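Local coordinates for putative uncharacterized protein ST0493 (Sulfolobus tokodaii, PDB 2RBG) that is of unknown function, a small archaeal protein of the DUF5751 family built on a five-stranded parallel beta sheet flanked by helices, at residues N5-I10 / D88-Y93; K35-V40 / E66-K71; L9-N14 / K99-K104. All coordinates share one frame; numbering follows the deposited sequence.

In the fold
The three contacts belong to one alpha/beta domain whose five-stranded parallel sheet has strand order 3-2-1-4-5. Contact 1 pairs strand 6-11 with strand 89-94 in the middle of the sheet, and contact 2 pairs strand 35-41 with the outermost strand 64-70; their centres lie about 9 Å apart. They meet directly along neighbouring strands 6-11 and 35-41, as in the probable hydrogen bond between T8 O and N39 N, so four adjacent strands form one sheet. Contact 3, centred about 13 Å from each of the others, shares L9 and I10 with contact 1 and sets helix 99-107, which follows strand 89-94, against the C-terminal end of strand 6-11. Along the chain contact 2 is nested within the loops closed by contacts 1 and 3.

Contact 1: residues N5-I10 / D88-Y93; sequences NILTLI and DGLLVY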
loop_
_atom_site.group_PDB
_atom_site.type_symbol
_atom_site.label_atom_id
_atom_site.label_comp_id
_atom_site.label_asym_id
_atom_site.label_seq_id
_atom_site.Cartn_x
_atom_site.Cartn_y
_atom_site.Cartn_z
ATOM N N ASN A 5 -2.503 -2.223 -21.709
ATOM C CA ASN A 5 -1.077 -2.513 -21.568
ATOM C C ASN A 5 -0.516 -1.743 -20.383
ATOM O O ASN A 5 -0.272 -0.541 -20.460
ATOM C CB ASN A 5 -0.326 -2.148 -22.856
ATOM C CG ASN A 5 1.132 -2.579 -22.826
ATOM O OD1 ASN A 5 1.477 -3.602 -22.234
ATOM N ND2 ASN A 5 1.993 -1.810 -23.483
ATOM N N ILE A 6 -0.315 -2.463 -19.288
ATOM C CA ILE A 6 0.186 -1.890 -18.048
ATOM C C ILE A 6 1.699 -1.691 -18.029
ATOM O O ILE A 6 2.457 -2.609 -18.348
ATOM C CB ILE A 6 -0.187 -2.799 -16.852
ATOM C CG1 ILE A 6 -1.698 -3.053 -16.836
ATOM C CG2 ILE A 6 0.273 -2.164 -15.547
ATOM C CD1 ILE A 6 -2.536 -1.801 -16.660
ATOM N N LEU A 7 2.134 -0.485 -17.670
ATOM C CA LEU A 7 3.560 -0.208 -17.553
ATOM C C LEU A 7 3.925 -0.620 -16.131
ATOM O O LEU A 7 3.416 -0.047 -15.169
ATOM C CB LEU A 7 3.861 1.282 -17.725
ATOM C CG LEU A 7 5.320 1.667 -17.437
ATOM C CD1 LEU A 7 6.243 0.998 -18.450
ATOM C CD2 LEU A 7 5.475 3.182 -17.492
ATOM N N THR A 8 4.785 -1.624 -16.002
ATOM C CA THR A 8 5.208 -2.097 -14.688
ATOM C C THR A 8 6.668 -1.741 -14.457
ATOM O O THR A 8 7.535 -2.085 -15.261
ATOM C CB THR A 8 5.027 -3.627 -14.559
ATOM O OG1 THR A 8 3.627 -3.945 -14.574
ATOM C CG2 THR A 8 5.630 -4.133 -13.253
ATOM N N LEU A 9 6.926 -1.030 -13.364
ATOM C CA LEU A 9 8.277 -0.626 -13.013
ATOM C C LEU A 9 8.639 -1.274 -11.686
ATOM O O LEU A 9 7.857 -1.232 -10.735
ATOM C CB LEU A 9 8.360 0.896 -12.868
ATOM C CG LEU A 9 7.799 1.728 -14.023
ATOM C CD1 LEU A 9 7.990 3.210 -13.717
ATOM C CD2 LEU A 9 8.499 1.353 -15.319
ATOM N N ILE A 10 9.822 -1.873 -11.623
ATOM C CA ILE A 10 10.263 -2.510 -10.392
ATOM C C ILE A 10 11.758 -2.391 -10.166
ATOM O O ILE A 10 12.559 -2.541 -11.086
ATOM C CB ILE A 10 9.877 -4.013 -10.353
ATOM C CG1 ILE A 10 10.445 -4.664 -9.085
ATOM C CG2 ILE A 10 10.403 -4.724 -11.603
ATOM C CD1 ILE A 10 9.903 -6.071 -8.809
ATOM N N ASP A 88 -1.201 2.254 -20.738
ATOM C CA ASP A 88 -2.329 3.013 -20.199
ATOM C C ASP A 88 -2.533 2.915 -18.691
ATOM O O ASP A 88 -3.362 3.631 -18.125
ATOM C CB ASP A 88 -3.624 2.597 -20.895
ATOM C CG ASP A 88 -3.770 1.092 -21.003
ATOM O OD1 ASP A 88 -3.206 0.369 -20.154
ATOM O OD2 ASP A 88 -4.462 0.637 -21.936
ATOM N N GLY A 89 -1.800 2.017 -18.047
ATOM C CA GLY A 89 -1.912 1.862 -16.606
ATOM C C GLY A 89 -0.511 1.800 -16.036
ATOM O O GLY A 89 0.433 1.511 -16.771
ATOM N N LEU A 90 -0.368 2.049 -14.737
ATOM C CA LEU A 90 0.951 2.036 -14.112
ATOM C C LEU A 90 1.016 1.258 -12.803
ATOM O O LEU A 90 0.151 1.406 -11.943
ATOM C CB LEU A 90 1.405 3.473 -13.850
ATOM C CG LEU A 90 2.726 3.668 -13.102
ATOM C CD1 LEU A 90 3.882 3.176 -13.963
ATOM C CD2 LEU A 90 2.910 5.140 -12.762
ATOM N N LEU A 91 2.054 0.436 -12.668
ATOM C CA LEU A 91 2.303 -0.342 -11.454
ATOM C C LEU A 91 3.736 -0.037 -11.036
ATOM O O LEU A 91 4.649 -0.068 -11.866
ATOM C CB LEU A 91 2.140 -1.841 -11.717
ATOM C CG LEU A 91 0.702 -2.327 -11.933
ATOM C CD1 LEU A 91 0.709 -3.801 -12.327
ATOM C CD2 LEU A 91 -0.104 -2.120 -10.650
ATOM N N VAL A 92 3.932 0.264 -9.756
ATOM C CA VAL A 92 5.259 0.602 -9.245
ATOM C C VAL A 92 5.649 -0.247 -8.038
ATOM O O VAL A 92 4.878 -0.368 -7.087
ATOM C CB VAL A 92 5.320 2.095 -8.839
ATOM C CG1 VAL A 92 6.662 2.413 -8.201
ATOM C CG2 VAL A 92 5.087 2.976 -10.062
ATOM N N TYR A 93 6.852 -0.816 -8.079
ATOM C CA TYR A 93 7.347 -1.651 -6.982
ATOM C C TYR A 93 8.804 -1.381 -6.636
ATOM O O TYR A 93 9.643 -1.204 -7.521
ATOM C CB TYR A 93 7.236 -3.132 -7.343
ATOM C CG TYR A 93 5.870 -3.561 -7.802
ATOM C CD1 TYR A 93 4.919 -4.025 -6.893
ATOM C CD2 TYR A 93 5.522 -3.489 -9.148
ATOM C CE1 TYR A 93 3.651 -4.407 -7.319
ATOM C CE2 TYR A 93 4.266 -3.865 -9.581
ATOM C CZ TYR A 93 3.333 -4.324 -8.665
ATOM O OH TYR A 93 2.088 -4.702 -9.109
#
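L7 and L9 of strand 6-11 each bond through both backbone N and O to strand 89-94, the parallel pairing at the centre of this alpha/beta sheet. L7 N gives its hydrogen to G89 O and L7 O takes that of L91 N; L9 repeats the pattern with L91 O and Y93 N. At N5 and D88 a side chain joins in: N5 N meets D88 OD1 at 3.1 Å, on its syn side but well out of the carboxylate plane, with D88 OD2 a weak second acceptor that is also hydrogen-bonded to K4 N. D88 N returns a bond of 3.0 Å to N5 O. On the face that carries I6, T8 and I10, I6 CG2 packs on L91 CD1 at 3.6 Å, while T8 CG2 meets the edge of the Y93 ring at CE2 (3.9 Å). I6 CD1 comes to 3.7 Å from G89 CA, where a side chain would clash. On the other face, L7 CD2 lies against L90 CD1 (3.9 Å), the two side chains running alongside each other. Helix 17-31 packs on the first face through V28 against L91 and I24 against Y93, and Y93 OH is hydrogen-bonded to D27 OD2.

Contact 2: residues K35-V40 / E66-K71; sequences KTTINV and ELFLWK
N39 and W70 join their side chains beside the backbone ladder that pairs strand 35-41 with strand 64-70. The indole NE1 gives an almost straight bond (177°) to N39 OD1 at 3.0 Å, reaching a lone pair in the amide plane. Amide and indole are nearly coplanar, 13° apart. N39 has CG anti to the carbonyl carbon (chi1 -68°), which puts the amide on the same side of the sheet as the indole. The W70 ring also meets those of F41 and F78. Replacing W70 by a leucine would probably leave N39 OD1 without this donor and the amide freer to turn, besides losing the ring contacts with F41 and F78. Within the ladder, E66 N is satisfied by T36 O, and I38 N by E66 O. I38 O accepts from F68 N, F68 O from V40 N, and V40 O from W70 N, the last a short 2.7 Å. Outside the pair, T36 OG1 is bonded to I6 O and to T8 OG1 of the next strand. T37 OG1 lies in the plane of the F68 ring, at its edge, 3.7 Å from CE2. On the face of I38 and V40, V40 CG2 packs on L67 CD1 at 3.6 Å; helix 17-31 touches I38 and V40 here, and helix 46-52 touches L67. Neighbouring parallel strands 35-41 and 64-70, joined through helices 46-52 and 54-59, make a beta-alpha-beta crossover of an alpha/beta fold.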
loop_
_atom_site.group_PDB
_atom_site.type_symbol
_atom_site.label_atom_id
_atom_site.label_comp_id
_atom_site.label_asym_id
_atom_site.label_seq_id
_atom_site.Cartn_x
_atom_site.Cartn_y
_atom_site.Cartn_z
ATOM N N LYS A 35 -2.017 -7.694 -20.823
ATOM C CA LYS A 35 -0.653 -7.388 -21.243
ATOM C C LYS A 35 0.034 -6.398 -20.307
ATOM O O LYS A 35 -0.607 -5.537 -19.709
ATOM C CB LYS A 35 -0.651 -6.770 -22.641
ATOM C CG LYS A 35 -1.221 -7.633 -23.748
ATOM C CD LYS A 35 -1.303 -6.828 -25.043
ATOM C CE LYS A 35 -1.739 -7.690 -26.220
ATOM N NZ LYS A 35 -0.731 -8.737 -26.547
ATOM N N THR A 36 1.349 -6.522 -20.198
ATOM C CA THR A 36 2.124 -5.606 -19.378
ATOM C C THR A 36 3.550 -5.580 -19.896
ATOM O O THR A 36 4.072 -6.596 -20.364
ATOM C CB THR A 36 2.140 -6.018 -17.880
ATOM O OG1 THR A 36 2.878 -5.045 -17.126
ATOM C CG2 THR A 36 2.791 -7.386 -17.695
ATOM N N THR A 37 4.162 -4.406 -19.856
ATOM C CA THR A 37 5.546 -4.269 -20.282
ATOM C C THR A 37 6.284 -3.989 -18.979
ATOM O O THR A 37 6.110 -2.936 -18.358
ATOM C CB THR A 37 5.718 -3.121 -21.313
ATOM O OG1 THR A 37 7.106 -2.975 -21.632
ATOM C CG2 THR A 37 5.166 -1.811 -20.779
ATOM N N ILE A 38 7.070 -4.971 -18.556
ATOM C CA ILE A 38 7.807 -4.913 -17.300
ATOM C C ILE A 38 9.226 -4.385 -17.448
ATOM O O ILE A 38 10.013 -4.899 -18.244
ATOM C CB ILE A 38 7.857 -6.313 -16.662
ATOM C CG1 ILE A 38 6.439 -6.879 -16.570
ATOM C CG2 ILE A 38 8.501 -6.247 -15.285
ATOM C CD1 ILE A 38 6.380 -8.324 -16.129
ATOM N N ASN A 39 9.545 -3.365 -16.660
ATOM C CA ASN A 39 10.864 -2.744 -16.687
ATOM C C ASN A 39 11.523 -2.912 -15.332
ATOM O O ASN A 39 11.057 -2.373 -14.328
ATOM C CB ASN A 39 10.722 -1.267 -17.042
ATOM C CG ASN A 39 10.252 -1.069 -18.464
ATOM O OD1 ASN A 39 11.054 -1.032 -19.398
ATOM N ND2 ASN A 39 8.943 -0.970 -18.643
ATOM N N VAL A 40 12.616 -3.663 -15.322
ATOM C CA VAL A 40 13.344 -3.965 -14.104
ATOM C C VAL A 40 14.673 -3.229 -14.049
ATOM O O VAL A 40 15.503 -3.363 -14.946
ATOM C CB VAL A 40 13.617 -5.477 -14.007
ATOM C CG1 VAL A 40 14.170 -5.825 -12.633
ATOM C CG2 VAL A 40 12.342 -6.253 -14.303
ATOM N N GLU A 66 6.380 -8.279 -21.725
ATOM C CA GLU A 66 7.670 -7.988 -22.325
ATOM C C GLU A 66 8.518 -7.679 -21.106
ATOM O O GLU A 66 8.026 -7.091 -20.141
ATOM C CB GLU A 66 7.605 -6.764 -23.238
ATOM C CG GLU A 66 6.842 -6.977 -24.530
ATOM C CD GLU A 66 7.014 -5.819 -25.496
ATOM O OE1 GLU A 66 6.690 -4.673 -25.116
ATOM O OE2 GLU A 66 7.474 -6.056 -26.633
ATOM N N LEU A 67 9.779 -8.087 -21.137
ATOM C CA LEU A 67 10.672 -7.857 -20.014
ATOM C C LEU A 67 11.918 -7.098 -20.456
ATOM O O LEU A 67 12.615 -7.512 -21.383
ATOM C CB LEU A 67 11.067 -9.201 -19.391
ATOM C CG LEU A 67 11.984 -9.200 -18.168
ATOM C CD1 LEU A 67 11.325 -8.436 -17.028
ATOM C CD2 LEU A 67 12.269 -10.636 -17.751
ATOM N N PHE A 68 12.181 -5.980 -19.789
ATOM C CA PHE A 68 13.340 -5.149 -20.086
ATOM C C PHE A 68 14.114 -4.891 -18.802
ATOM O O PHE A 68 13.539 -4.486 -17.791
ATOM C CB PHE A 68 12.897 -3.810 -20.684
ATOM C CG PHE A 68 12.227 -3.935 -22.018
ATOM C CD1 PHE A 68 12.973 -4.177 -23.166
ATOM C CD2 PHE A 68 10.845 -3.831 -22.127
ATOM C CE1 PHE A 68 12.352 -4.312 -24.406
ATOM C CE2 PHE A 68 10.214 -3.965 -23.362
ATOM C CZ PHE A 68 10.968 -4.207 -24.503
ATOM N N LEU A 69 15.416 -5.139 -18.841
ATOM C CA LEU A 69 16.259 -4.899 -17.678
ATOM C C LEU A 69 17.133 -3.686 -17.952
ATOM O O LEU A 69 17.690 -3.543 -19.043
ATOM C CB LEU A 69 17.136 -6.118 -17.377
ATOM C CG LEU A 69 16.459 -7.292 -16.661
ATOM C CD1 LEU A 69 15.302 -7.817 -17.495
ATOM C CD2 LEU A 69 17.482 -8.389 -16.410
ATOM N N TRP A 70 17.235 -2.809 -16.959
ATOM C CA TRP A 70 18.028 -1.597 -17.079
ATOM C C TRP A 70 18.955 -1.402 -15.896
ATOM O O TRP A 70 18.542 -1.545 -14.747
ATOM C CB TRP A 70 17.126 -0.364 -17.151
ATOM C CG TRP A 70 16.043 -0.446 -18.160
ATOM C CD1 TRP A 70 14.717 -0.689 -17.930
ATOM C CD2 TRP A 70 16.185 -0.273 -19.568
ATOM N NE1 TRP A 70 14.022 -0.672 -19.119
ATOM C CE2 TRP A 70 14.901 -0.419 -20.139
ATOM C CE3 TRP A 70 17.274 -0.006 -20.407
ATOM C CZ2 TRP A 70 14.678 -0.307 -21.514
ATOM C CZ3 TRP A 70 17.051 0.105 -21.776
ATOM C CH2 TRP A 70 15.762 -0.044 -22.314
ATOM N N LYS A 71 20.213 -1.084 -16.171
ATOM C CA LYS A 71 21.135 -0.802 -15.087
ATOM C C LYS A 71 20.701 0.606 -14.695
ATOM O O LYS A 71 20.161 1.335 -15.525
ATOM C CB LYS A 71 22.579 -0.807 -15.587
ATOM C CG LYS A 71 23.076 -2.188 -15.980
ATOM C CD LYS A 71 24.543 -2.154 -16.376
ATOM C CE LYS A 71 25.069 -3.554 -16.652
ATOM N NZ LYS A 71 24.304 -4.229 -17.738
#

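Contact 3: residues L9-N14 / K99-K104; sequences LISVNN and KVFMSK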
loop_
_atom_site.group_PDB
_atom_site.type_symbol
_atom_site.label_atom_id
_atom_site.label_comp_id
_atom_site.label_asym_id
_atom_site.label_seq_id
_atom_site.Cartn_x
_atom_site.Cartn_y
_atom_site.Cartn_z
ATOM N N LEU A 9 6.926 -1.030 -13.364
ATOM C CA LEU A 9 8.277 -0.626 -13.013
ATOM C C LEU A 9 8.639 -1.274 -11.686
ATOM O O LEU A 9 7.857 -1.232 -10.735
ATOM C CB LEU A 9 8.360 0.896 -12.868
ATOM C CG LEU A 9 7.799 1.728 -14.023
ATOM C CD1 LEU A 9 7.990 3.210 -13.717
ATOM C CD2 LEU A 9 8.499 1.353 -15.319
ATOM N N ILE A 10 9.822 -1.873 -11.623
ATOM C CA ILE A 10 10.263 -2.510 -10.392
ATOM C C ILE A 10 11.758 -2.391 -10.166
ATOM O O ILE A 10 12.559 -2.541 -11.086
ATOM C CB ILE A 10 9.877 -4.013 -10.353
ATOM C CG1 ILE A 10 10.445 -4.664 -9.085
ATOM C CG2 ILE A 10 10.403 -4.724 -11.603
ATOM C CD1 ILE A 10 9.903 -6.071 -8.809
ATOM N N SER A 11 12.120 -2.094 -8.924
ATOM C CA SER A 11 13.513 -1.997 -8.531
ATOM C C SER A 11 13.609 -2.563 -7.119
ATOM O O SER A 11 13.185 -1.930 -6.155
ATOM C CB SER A 11 13.993 -0.547 -8.549
ATOM O OG SER A 11 15.381 -0.491 -8.264
ATOM N N VAL A 12 14.146 -3.773 -7.016
ATOM C CA VAL A 12 14.308 -4.444 -5.733
ATOM C C VAL A 12 15.610 -5.227 -5.725
ATOM O O VAL A 12 16.221 -5.438 -6.772
ATOM C CB VAL A 12 13.158 -5.449 -5.456
ATOM C CG1 VAL A 12 11.834 -4.715 -5.341
ATOM C CG2 VAL A 12 13.099 -6.497 -6.565
ATOM N N ASN A 13 16.030 -5.649 -4.537
ATOM C CA ASN A 13 17.241 -6.446 -4.396
ATOM C C ASN A 13 16.911 -7.819 -4.977
ATOM O O ASN A 13 15.745 -8.206 -5.030
ATOM C CB ASN A 13 17.624 -6.568 -2.919
ATOM C CG ASN A 13 18.024 -5.238 -2.309
ATOM O OD1 ASN A 13 18.975 -4.597 -2.759
ATOM N ND2 ASN A 13 17.300 -4.818 -1.275
ATOM N N ASN A 14 17.931 -8.554 -5.406
ATOM C CA ASN A 14 17.722 -9.870 -6.005
ATOM C C ASN A 14 16.890 -10.848 -5.178
ATOM O O ASN A 14 16.118 -11.629 -5.732
ATOM C CB ASN A 14 19.063 -10.530 -6.332
ATOM C CG ASN A 14 19.916 -9.687 -7.251
ATOM O OD1 ASN A 14 19.403 -8.963 -8.101
ATOM N ND2 ASN A 14 21.231 -9.791 -7.098
ATOM N N LYS A 99 13.972 2.714 -2.836
ATOM C CA LYS A 99 12.862 3.661 -2.790
ATOM C C LYS A 99 13.201 5.056 -3.314
ATOM O O LYS A 99 12.409 5.653 -4.045
ATOM C CB LYS A 99 12.316 3.759 -1.362
ATOM C CG LYS A 99 11.116 4.684 -1.222
ATOM C CD LYS A 99 10.425 4.502 0.124
ATOM C CE LYS A 99 11.364 4.779 1.282
ATOM N NZ LYS A 99 10.710 4.506 2.592
ATOM N N VAL A 100 14.363 5.585 -2.940
ATOM C CA VAL A 100 14.764 6.908 -3.411
ATOM C C VAL A 100 14.907 6.877 -4.931
ATOM O O VAL A 100 14.436 7.772 -5.633
ATOM C CB VAL A 100 16.112 7.345 -2.791
ATOM C CG1 VAL A 100 16.569 8.663 -3.408
ATOM C CG2 VAL A 100 15.962 7.497 -1.285
ATOM N N PHE A 101 15.551 5.829 -5.431
ATOM C CA PHE A 101 15.751 5.664 -6.863
ATOM C C PHE A 101 14.419 5.587 -7.608
ATOM O O PHE A 101 14.160 6.377 -8.518
ATOM C CB PHE A 101 16.554 4.394 -7.133
ATOM C CG PHE A 101 16.707 4.072 -8.591
ATOM C CD1 PHE A 101 17.430 4.913 -9.432
ATOM C CD2 PHE A 101 16.134 2.925 -9.124
ATOM C CE1 PHE A 101 17.580 4.615 -10.784
ATOM C CE2 PHE A 101 16.276 2.616 -10.474
ATOM C CZ PHE A 101 17.001 3.464 -11.306
HETATM N N MSE A 102 13.576 4.635 -7.224
HETATM C CA MSE A 102 12.286 4.469 -7.883
HETATM C C MSE A 102 11.399 5.705 -7.773
HETATM O O MSE A 102 10.707 6.063 -8.728
HETATM C CB MSE A 102 11.548 3.253 -7.317
HETATM C CG MSE A 102 10.190 3.003 -7.960
HETATM SE SE MSE A 102 10.290 2.830 -9.895
HETATM C CE MSE A 102 11.054 1.091 -9.969
ATOM N N SER A 103 11.416 6.362 -6.617
ATOM C CA SER A 103 10.599 7.556 -6.425
ATOM C C SER A 103 10.967 8.644 -7.428
ATOM O O SER A 103 10.098 9.352 -7.934
ATOM C CB SER A 103 10.760 8.094 -4.999
ATOM O OG SER A 103 10.209 7.195 -4.056
ATOM N N LYS A 104 12.258 8.770 -7.718
ATOM C CA LYS A 104 12.720 9.777 -8.667
ATOM C C LYS A 104 12.231 9.449 -10.075
ATOM O O LYS A 104 11.788 10.334 -10.808
ATOM C CB LYS A 104 14.248 9.860 -8.649
ATOM C CG LYS A 104 14.825 10.894 -9.605
ATOM C CD LYS A 104 16.329 11.064 -9.404
ATOM C CE LYS A 104 17.080 9.751 -9.597
ATOM N NZ LYS A 104 18.554 9.909 -9.425
#
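M102, a selenomethionine on helix 99-107, pushes its methyl group against the backbone of strand 6-11. CE lies 3.5 Å from S11 N and 3.6 Å from I10 C, and it also touches S11 CB at 3.7 Å. The bend at chi2 (55°) sets SE 4.0 Å from L9 CB, and the bend at chi3 (74°) turns CE onto the strand backbone. This is the tight, buried part of the contact, and V92 and C94 of strand 89-94 and F41 of strand 35-41 also pack on M102. Beside it the packing is lighter. The partly exposed F101 presents the edge of its ring to S11, with CD2 3.6 Å from S11 OG, and the same ring makes a cation-pi contact with K72. S11 OG itself has a weak hydrogen bond to F41 O. The helix runs nearly antiparallel to the strand, the axes 8.9 Å apart at closest approach. K99 O, away from the strand, accepts from both S103 N and S103 OG, from opposite faces of its plane. With no hydrogen bond across it, the contact rests on van der Waals packing, chiefly of the M102 methyl on the strand backbone, and sets no donor-acceptor register between strand and helix.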